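Local coordinates for Lmaj004144AAA protein (Leishmania major, PDB 1Y63) that probably acts as a broad-specificity nucleoside monophosphate kinase and ATPase of the AK6 adenylate kinase subfamily, and binds ADP, at residues A[10-16]-A[101-107]. Residues are numbered along the deposited sequence; the frame is centred on the assembly and turned at random.
Sequences GINILIT and FHMVVVL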
ATOM      1  N   GLY A  10     -14.565  10.174  -3.716  1.00 23.08           N
ATOM      2  CA  GLY A  10     -13.417  10.918  -3.217  1.00 24.57           C
ATOM      3  C   GLY A  10     -12.130  10.578  -3.939  1.00 23.44           C
ATOM      4  O   GLY A  10     -12.162   9.968  -5.019  1.00 23.53           O
ATOM      5  N   ILE A  11     -11.009  10.979  -3.341  1.00 20.91           N
ATOM      6  CA  ILE A  11      -9.678  10.665  -3.867  1.00 21.63           C
ATOM      7  C   ILE A  11      -9.126   9.470  -3.108  1.00 21.00           C
ATOM      8  O   ILE A  11      -9.082   9.465  -1.888  1.00 21.13           O
ATOM      9  CB  ILE A  11      -8.713  11.856  -3.740  1.00 23.95           C
ATOM     10  CG1 ILE A  11      -9.284  13.080  -4.479  1.00 27.82           C
ATOM     11  CG2 ILE A  11      -7.329  11.481  -4.269  1.00 23.47           C
ATOM     12  CD1 ILE A  11      -9.318  12.921  -5.971  1.00 29.88           C
ATOM     13  N   ASN A  12      -8.725   8.443  -3.852  1.00 17.46           N
ATOM     14  CA  ASN A  12      -8.207   7.197  -3.262  1.00 18.85           C
ATOM     15  C   ASN A  12      -6.773   6.969  -3.691  1.00 18.59           C
ATOM     16  O   ASN A  12      -6.464   7.036  -4.867  1.00 18.39           O
ATOM     17  CB  ASN A  12      -9.034   6.001  -3.695  1.00 18.97           C
ATOM     18  CG  ASN A  12     -10.443   6.029  -3.153  1.00 20.23           C
ATOM     19  OD1 ASN A  12     -10.701   6.598  -2.098  1.00 19.88           O
ATOM     20  ND2 ASN A  12     -11.367   5.399  -3.877  1.00 19.53           N
ATOM     21  N   ILE A  13      -5.926   6.689  -2.712  1.00 16.37           N
ATOM     22  CA  ILE A  13      -4.504   6.394  -2.922  1.00 16.29           C
ATOM     23  C   ILE A  13      -4.186   5.005  -2.407  1.00 17.59           C
ATOM     24  O   ILE A  13      -4.692   4.600  -1.350  1.00 19.28           O
ATOM     25  CB  ILE A  13      -3.633   7.410  -2.147  1.00 18.56           C
ATOM     26  CG1 ILE A  13      -3.970   8.844  -2.578  1.00 20.59           C
ATOM     27  CG2 ILE A  13      -2.130   7.084  -2.302  1.00 21.04           C
ATOM     28  CD1 ILE A  13      -3.289   9.856  -1.692  1.00 24.31           C
ATOM     29  N   LEU A  14      -3.353   4.267  -3.146  1.00 17.34           N
ATOM     30  CA  LEU A  14      -2.807   3.007  -2.685  1.00 17.72           C
ATOM     31  C   LEU A  14      -1.335   3.194  -2.412  1.00 18.41           C
ATOM     32  O   LEU A  14      -0.624   3.737  -3.234  1.00 20.08           O
ATOM     33  CB  LEU A  14      -2.988   1.919  -3.738  1.00 18.00           C
ATOM     34  CG  LEU A  14      -2.363   0.541  -3.442  1.00 18.75           C
ATOM     35  CD1 LEU A  14      -2.958  -0.058  -2.180  1.00 21.18           C
ATOM     36  CD2 LEU A  14      -2.574  -0.363  -4.650  1.00 22.27           C
ATOM     37  N   ILE A  15      -0.906   2.778  -1.212  1.00 17.40           N
ATOM     38  CA  ILE A  15       0.517   2.701  -0.848  1.00 17.56           C
ATOM     39  C   ILE A  15       0.881   1.216  -0.785  1.00 18.90           C
ATOM     40  O   ILE A  15       0.297   0.444  -0.012  1.00 19.06           O
ATOM     41  CB  ILE A  15       0.839   3.367   0.514  1.00 19.46           C
ATOM     42  CG1 ILE A  15       0.177   4.746   0.678  1.00 20.95           C
ATOM     43  CG2 ILE A  15       2.345   3.429   0.703  1.00 20.55           C
ATOM     44  CD1 ILE A  15       0.555   5.768  -0.322  1.00 26.82           C
ATOM     45  N   THR A  16       1.807   0.807  -1.635  1.00 17.70           N
ATOM     46  CA  THR A  16       2.210  -0.588  -1.707  1.00 18.92           C
ATOM     47  C   THR A  16       3.757  -0.676  -1.697  1.00 19.48           C
ATOM     48  O   THR A  16       4.447   0.353  -1.642  1.00 18.07           O
ATOM     49  CB  THR A  16       1.555  -1.273  -2.925  1.00 18.98           C
ATOM     50  OG1 THR A  16       1.759  -2.690  -2.847  1.00 21.87           O
ATOM     51  CG2 THR A  16       2.140  -0.749  -4.271  1.00 19.81           C
ATOM     52  N   PHE A 101      -8.686   3.546  -7.705  1.00 18.98           N
ATOM     53  CA  PHE A 101      -7.503   4.339  -7.342  1.00 19.79           C
ATOM     54  C   PHE A 101      -7.136   5.453  -8.309  1.00 20.26           C
ATOM     55  O   PHE A 101      -7.143   5.268  -9.537  1.00 21.11           O
ATOM     56  CB  PHE A 101      -6.285   3.429  -7.101  1.00 17.72           C
ATOM     57  CG  PHE A 101      -6.432   2.569  -5.872  1.00 18.25           C
ATOM     58  CD1 PHE A 101      -6.518   3.167  -4.626  1.00 18.47           C
ATOM     59  CD2 PHE A 101      -6.543   1.207  -5.955  1.00 19.94           C
ATOM     60  CE1 PHE A 101      -6.683   2.436  -3.499  1.00 18.80           C
ATOM     61  CE2 PHE A 101      -6.708   0.448  -4.805  1.00 20.00           C
ATOM     62  CZ  PHE A 101      -6.750   1.069  -3.577  1.00 19.06           C
ATOM     63  N   HIS A 102      -6.781   6.599  -7.727  1.00 17.84           N
ATOM     64  CA  HIS A 102      -6.310   7.753  -8.492  1.00 16.96           C
ATOM     65  C   HIS A 102      -4.815   7.935  -8.464  1.00 18.20           C
ATOM     66  O   HIS A 102      -4.300   8.720  -9.238  1.00 19.41           O
ATOM     67  CB  HIS A 102      -6.995   9.011  -7.996  1.00 20.62           C
ATOM     68  CG  HIS A 102      -8.465   8.859  -7.935  1.00 22.44           C
ATOM     69  ND1 HIS A 102      -9.133   8.567  -6.767  1.00 21.71           N
ATOM     70  CD2 HIS A 102      -9.390   8.831  -8.923  1.00 24.88           C
ATOM     71  CE1 HIS A 102     -10.420   8.426  -7.031  1.00 24.54           C
ATOM     72  NE2 HIS A 102     -10.602   8.574  -8.335  1.00 28.79           N
ATOM     73  N   MET A 103      -4.150   7.226  -7.551  1.00 18.72           N
ATOM     74  CA  MET A 103      -2.719   7.273  -7.365  1.00 18.79           C
ATOM     75  C   MET A 103      -2.262   5.963  -6.724  1.00 19.33           C
ATOM     76  O   MET A 103      -2.937   5.429  -5.815  1.00 19.49           O
ATOM     77  CB  MET A 103      -2.323   8.461  -6.468  1.00 20.59           C
ATOM     78  CG  MET A 103      -0.857   8.684  -6.373  1.00 25.00           C
ATOM     79  SD  MET A 103      -0.505   9.949  -5.120  1.00 28.62           S
ATOM     80  CE  MET A 103      -1.640  11.203  -5.547  1.00 23.53           C
ATOM     81  N   VAL A 104      -1.122   5.440  -7.184  1.00 18.49           N
ATOM     82  CA  VAL A 104      -0.511   4.262  -6.567  1.00 16.90           C
ATOM     83  C   VAL A 104       0.931   4.617  -6.276  1.00 19.82           C
ATOM     84  O   VAL A 104       1.642   5.055  -7.161  1.00 21.07           O
ATOM     85  CB  VAL A 104      -0.578   3.029  -7.471  1.00 18.07           C
ATOM     86  CG1 VAL A 104       0.145   1.847  -6.858  1.00 18.19           C
ATOM     87  CG2 VAL A 104      -2.040   2.680  -7.735  1.00 21.90           C
ATOM     88  N   VAL A 105       1.325   4.508  -5.018  1.00 17.43           N
ATOM     89  CA  VAL A 105       2.672   4.851  -4.594  1.00 18.31           C
ATOM     90  C   VAL A 105       3.368   3.581  -4.215  1.00 17.67           C
ATOM     91  O   VAL A 105       2.865   2.816  -3.375  1.00 19.00           O
ATOM     92  CB  VAL A 105       2.639   5.778  -3.365  1.00 18.27           C
ATOM     93  CG1 VAL A 105       4.031   6.145  -2.945  1.00 20.20           C
ATOM     94  CG2 VAL A 105       1.801   7.005  -3.633  1.00 18.53           C
ATOM     95  N   VAL A 106       4.505   3.302  -4.856  1.00 16.69           N
ATOM     96  CA  VAL A 106       5.287   2.106  -4.532  1.00 16.64           C
ATOM     97  C   VAL A 106       6.533   2.569  -3.786  1.00 18.28           C
ATOM     98  O   VAL A 106       7.306   3.373  -4.318  1.00 18.19           O
ATOM     99  CB  VAL A 106       5.733   1.346  -5.808  1.00 16.93           C
ATOM    100  CG1 VAL A 106       6.570   0.101  -5.441  1.00 21.10           C
ATOM    101  CG2 VAL A 106       4.588   0.953  -6.697  1.00 20.05           C
ATOM    102  N   LEU A 107       6.736   2.007  -2.587  1.00 18.52           N
ATOM    103  CA  LEU A 107       7.870   2.329  -1.748  1.00 17.96           C
ATOM    104  C   LEU A 107       8.985   1.308  -1.922  1.00 19.30           C
ATOM    105  O   LEU A 107       8.734   0.116  -2.001  1.00 20.03           O
ATOM    106  CB  LEU A 107       7.463   2.395  -0.276  1.00 18.99           C
ATOM    107  CG  LEU A 107       6.292   3.334   0.064  1.00 19.05           C
ATOM    108  CD1 LEU A 107       5.999   3.343   1.560  1.00 19.91           C
ATOM    109  CD2 LEU A 107       6.606   4.687  -0.444  1.00 18.34           C
TER
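Strand 12-16 pairs in parallel with the neighbouring strand carried by segment 101-107 at the middle of the five-stranded sheet, Leu14 level with Val104, Ile15 with Val105 and Thr16 with Val106. Leu14 N donates to Met103 O and Leu14 O accepts from Val105 N (2.8 Å); one step on, Thr16 N meets Val105 O and Thr16 O takes Leu107 N (3.0 Å). Before the regular pairing begins, the imidazole of His102 takes the place of a backbone acceptor: Asn12 N donates to His102 ND1 (2.9 Å, 172° at the hydrogen), only 4° out of the ring plane, while Asn12 O receives His102 N. Asn12 thus uses both its backbone N and O on His102, one on the ring and one on the main chain. The side-chain carboxamide of Asn12 bonds His86 ND1 through OD1, and Met80 O and Trp100 O through ND2. In this P-loop NTPase core of strand order 2-3-1-4-5, strand 12-16 runs into the Walker A loop that holds ADP. On the face of Leu14 and Thr16, Phe101 turns CG anti to its carbonyl carbon (chi1 -68°), which sets one ring face against Leu14 CB, which stands over its centre, 3.8 Å from the Phe101 ring centroid, in a CH-pi contact. Leu14 CD2 lies beside Val104 CG1, and Thr16 CG2 beside Val106 CG2 (3.8 Å), Thr16 OG1 being bonded to Tyr90 O. On the opposite face, Ile15 brings CD1 alongside Val105 CB (3.7 Å), and its CG2 branch meets Leu107 CD1 (3.8 Å); Lys23 and Ile30 of helix 23-33 touch Ile15, and Ile171 of helix 161-178 touches Ile13.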